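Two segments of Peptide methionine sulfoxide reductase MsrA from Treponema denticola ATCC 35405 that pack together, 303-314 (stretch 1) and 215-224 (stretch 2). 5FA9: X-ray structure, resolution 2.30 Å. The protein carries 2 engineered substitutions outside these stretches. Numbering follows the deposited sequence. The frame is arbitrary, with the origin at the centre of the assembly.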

# COMPACT_ATOMS: atom_id res chain seq x y z
N GLY B 303 1.14 -33.45 11.97
CA GLY B 303 2.26 -32.60 12.34
C GLY B 303 2.30 -31.23 11.68
O GLY B 303 3.31 -30.53 11.78
N TYR B 304 1.22 -30.85 11.01
CA TYR B 304 1.18 -29.57 10.31
C TYR B 304 0.32 -28.54 11.05
O TYR B 304 -0.36 -27.73 10.42
CB TYR B 304 0.67 -29.76 8.89
CG TYR B 304 1.61 -30.57 8.01
CD1 TYR B 304 1.51 -31.95 7.95
CD2 TYR B 304 2.59 -29.94 7.27
CE1 TYR B 304 2.37 -32.69 7.16
CE2 TYR B 304 3.46 -30.67 6.47
CZ TYR B 304 3.34 -32.05 6.42
OH TYR B 304 4.20 -32.78 5.63
N GLY B 305 0.38 -28.57 12.37
CA GLY B 305 -0.41 -27.67 13.20
C GLY B 305 -0.03 -26.20 13.05
O GLY B 305 -0.85 -25.32 13.28
N ASP B 306 1.22 -25.95 12.66
CA ASP B 306 1.71 -24.58 12.54
C ASP B 306 1.18 -23.88 11.29
O ASP B 306 1.31 -22.66 11.15
CB ASP B 306 3.24 -24.57 12.52
CG ASP B 306 3.84 -24.94 13.86
OD1 ASP B 306 3.09 -24.97 14.86
OD2 ASP B 306 5.06 -25.20 13.92
N TYR B 307 0.58 -24.64 10.38
CA TYR B 307 0.16 -24.11 9.09
C TYR B 307 -1.36 -23.91 9.00
O TYR B 307 -1.88 -23.59 7.93
CB TYR B 307 0.63 -25.02 7.97
CG TYR B 307 2.13 -25.18 7.91
CD1 TYR B 307 2.92 -24.28 7.21
CD2 TYR B 307 2.77 -26.23 8.56
CE1 TYR B 307 4.29 -24.42 7.16
CE2 TYR B 307 4.14 -26.38 8.51
CZ TYR B 307 4.90 -25.47 7.81
OH TYR B 307 6.27 -25.61 7.76
N LEU B 308 -2.05 -24.10 10.11
CA LEU B 308 -3.51 -23.92 10.15
C LEU B 308 -4.00 -22.52 9.75
O LEU B 308 -4.97 -22.41 9.01
CB LEU B 308 -4.04 -24.28 11.54
CG LEU B 308 -3.83 -25.72 12.02
CD1 LEU B 308 -4.38 -25.90 13.43
CD2 LEU B 308 -4.46 -26.71 11.06
N PRO B 309 -3.34 -21.44 10.24
CA PRO B 309 -3.86 -20.12 9.86
C PRO B 309 -3.78 -19.81 8.37
O PRO B 309 -4.51 -18.93 7.90
CB PRO B 309 -2.96 -19.16 10.65
CG PRO B 309 -2.49 -19.95 11.81
CD PRO B 309 -2.29 -21.33 11.26
N TYR B 310 -2.92 -20.50 7.63
CA TYR B 310 -2.81 -20.28 6.19
C TYR B 310 -4.03 -20.83 5.46
O TYR B 310 -4.33 -20.42 4.34
CB TYR B 310 -1.53 -20.91 5.64
CG TYR B 310 -0.27 -20.27 6.18
CD1 TYR B 310 0.10 -18.98 5.80
CD2 TYR B 310 0.56 -20.95 7.07
CE1 TYR B 310 1.25 -18.40 6.29
CE2 TYR B 310 1.71 -20.37 7.57
CZ TYR B 310 2.05 -19.09 7.17
OH TYR B 310 3.20 -18.51 7.67
N VAL B 311 -4.72 -21.77 6.10
CA VAL B 311 -5.95 -22.32 5.54
C VAL B 311 -7.16 -21.54 6.05
O VAL B 311 -8.03 -21.16 5.27
CB VAL B 311 -6.12 -23.81 5.91
CG1 VAL B 311 -7.38 -24.37 5.26
CG2 VAL B 311 -4.90 -24.60 5.48
N LYS B 312 -7.19 -21.30 7.35
CA LYS B 312 -8.28 -20.54 7.97
C LYS B 312 -7.74 -19.36 8.78
O LYS B 312 -7.51 -19.48 9.98
CB LYS B 312 -9.12 -21.45 8.88
CG LYS B 312 -9.87 -22.54 8.15
CD LYS B 312 -10.69 -23.38 9.12
CE LYS B 312 -11.46 -24.47 8.41
NZ LYS B 312 -12.64 -23.93 7.68
N PRO B 313 -7.52 -18.22 8.10
CA PRO B 313 -7.00 -17.00 8.72
C PRO B 313 -7.88 -16.48 9.86
O PRO B 313 -7.38 -15.83 10.78
CB PRO B 313 -6.96 -16.00 7.56
CG PRO B 313 -7.89 -16.55 6.54
CD PRO B 313 -7.79 -18.04 6.67
N THR B 314 -9.17 -16.77 9.79
CA THR B 314 -10.11 -16.36 10.83
C THR B 314 -10.77 -17.58 11.46
O THR B 314 -11.86 -17.49 12.02
CB THR B 314 -11.20 -15.42 10.28
OG1 THR B 314 -11.91 -16.07 9.22
CG2 THR B 314 -10.57 -14.13 9.76
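Stretch 2 215-224: TGKPLFSSLN

Stretch 2 lies along stretch 1 in the same general direction. Its early residues sit against Tyr-304 and Tyr-307, and its later residues sit against Tyr-310, Val-311 and Pro-313. It forms a strand over 218-221, with loop or turn elsewhere. Stretch 1 is mostly loop or turn, with a weakly bonded helix at about 308-311. The two backbones draw together along the way: the CA atoms of Tyr-307 and Pro-218 are 8.1 Å apart, those of Val-311 and Leu-223 5.6 Å. The contact buries 411 Å², both sides summed.

Gly-303 makes no contact. Tyr-304 points toward stretch 2 with chi1 in m. Tyr-304 OH donates a very short hydrogen bond, 2.4 Å, to Gly-216 O. This pins the loop just ahead of the strand. Gly-216 has phi/psi of 91/3, a conformation that suits glycine. The Tyr-304 ring also meets Pro-218 at its edge, with Tyr-304 CE2 3.6 Å from Pro-218 CG.

Gly-305 and Asp-306 do not reach stretch 2. The backbone turns here, and Tyr-307 N hydrogen-bonds to Tyr-304 O at 3.2 Å. Tyr-307 also points toward stretch 2 with chi1 in m, and it offers a ring face to Pro-218. Pro-218 CG stands 3.5 Å from the centroid of the Tyr-307 ring, 10° off the normal, as a CH-pi contact. One proline carbon thus meets the edge of one tyrosine and the face of the next.

Leu-308 and Pro-309 make no contact, nor do Leu-219 and Phe-220 in the strand. The next link is polar. Ser-221 OG donates a hydrogen bond of 2.7 Å to Tyr-310 O. The same hydroxyl accepts one from its own stretch, with Leu-223 N 3.2 Å from Ser-221 OG. It therefore ties the helical segment to the turn that follows the strand. In that turn Asn-224 N hydrogen-bonds to Ser-221 O at 3.1 Å. The Tyr-310 side chain starts sideways and its end leads away.

Val-311 lies over this turn. Val-311 CA is 3.6 Å from Ser-221 OG, and Val-311 CG1 is 3.7 Å from Ser-222 OG. Leu-223 points toward stretch 1, with Leu-223 CB 3.8 Å from Tyr-310 O and 4.0 Å from Val-311 O.

Lys-312 points away. Pro-313 turns back toward stretch 2, and Pro-313 CD packs 3.6 Å from Leu-223 CD2. This apolar contact is the last along stretch 1, since Thr-314 is out of reach.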

# COMPACT_ATOMS: atom_id res chain seq x y z
N THR B 215 9.27 -34.13 -0.26
CA THR B 215 9.87 -33.74 1.02
C THR B 215 8.85 -33.61 2.15
O THR B 215 9.19 -33.77 3.32
CB THR B 215 10.63 -32.40 0.90
OG1 THR B 215 9.69 -31.34 0.65
CG2 THR B 215 11.64 -32.46 -0.24
N GLY B 216 7.60 -33.32 1.79
CA GLY B 216 6.56 -33.16 2.79
C GLY B 216 6.40 -31.73 3.28
O GLY B 216 5.60 -31.47 4.18
N LYS B 217 7.17 -30.81 2.71
CA LYS B 217 7.08 -29.40 3.09
C LYS B 217 5.91 -28.71 2.40
O LYS B 217 5.73 -28.86 1.19
CB LYS B 217 8.39 -28.68 2.75
CG LYS B 217 8.40 -27.20 3.09
CD LYS B 217 9.79 -26.61 2.92
CE LYS B 217 9.74 -25.09 2.92
NZ LYS B 217 11.09 -24.50 2.70
N PRO B 218 5.10 -27.96 3.17
CA PRO B 218 3.95 -27.22 2.63
C PRO B 218 4.36 -26.21 1.55
O PRO B 218 5.34 -25.49 1.72
CB PRO B 218 3.40 -26.50 3.87
CG PRO B 218 3.83 -27.35 5.01
CD PRO B 218 5.19 -27.86 4.63
N LEU B 219 3.60 -26.18 0.46
CA LEU B 219 3.91 -25.29 -0.66
C LEU B 219 2.77 -24.33 -0.97
O LEU B 219 3.00 -23.16 -1.27
CB LEU B 219 4.25 -26.11 -1.90
CG LEU B 219 5.44 -27.06 -1.79
CD1 LEU B 219 5.58 -27.89 -3.06
CD2 LEU B 219 6.72 -26.29 -1.51
N PHE B 220 1.54 -24.82 -0.90
CA PHE B 220 0.38 -24.01 -1.22
C PHE B 220 -0.79 -24.26 -0.28
O PHE B 220 -0.91 -25.33 0.32
CB PHE B 220 -0.06 -24.25 -2.67
CG PHE B 220 0.99 -23.89 -3.68
CD1 PHE B 220 1.13 -22.59 -4.13
CD2 PHE B 220 1.84 -24.86 -4.19
CE1 PHE B 220 2.10 -22.26 -5.06
CE2 PHE B 220 2.81 -24.54 -5.12
CZ PHE B 220 2.94 -23.24 -5.56
N SER B 221 -1.66 -23.26 -0.15
CA SER B 221 -2.87 -23.38 0.66
C SER B 221 -4.11 -23.42 -0.21
O SER B 221 -4.15 -22.82 -1.29
CB SER B 221 -2.96 -22.21 1.65
OG SER B 221 -4.20 -22.23 2.34
N SER B 222 -5.14 -24.14 0.25
CA SER B 222 -6.40 -24.23 -0.47
C SER B 222 -7.08 -22.87 -0.58
O SER B 222 -7.90 -22.64 -1.47
CB SER B 222 -7.34 -25.22 0.22
OG SER B 222 -7.60 -24.83 1.56
N LEU B 223 -6.73 -21.96 0.33
CA LEU B 223 -7.31 -20.62 0.35
C LEU B 223 -6.87 -19.81 -0.86
O LEU B 223 -7.57 -18.88 -1.28
CB LEU B 223 -6.91 -19.90 1.64
CG LEU B 223 -7.53 -18.52 1.89
CD1 LEU B 223 -9.04 -18.62 2.01
CD2 LEU B 223 -6.93 -17.88 3.14
N ASN B 224 -5.73 -20.16 -1.43
CA ASN B 224 -5.17 -19.43 -2.56
C ASN B 224 -5.42 -20.13 -3.88
O ASN B 224 -4.96 -19.68 -4.93
CB ASN B 224 -3.67 -19.21 -2.35
CG ASN B 224 -3.36 -18.51 -1.05
OD1 ASN B 224 -3.91 -17.45 -0.75
ND2 ASN B 224 -2.48 -19.11 -0.25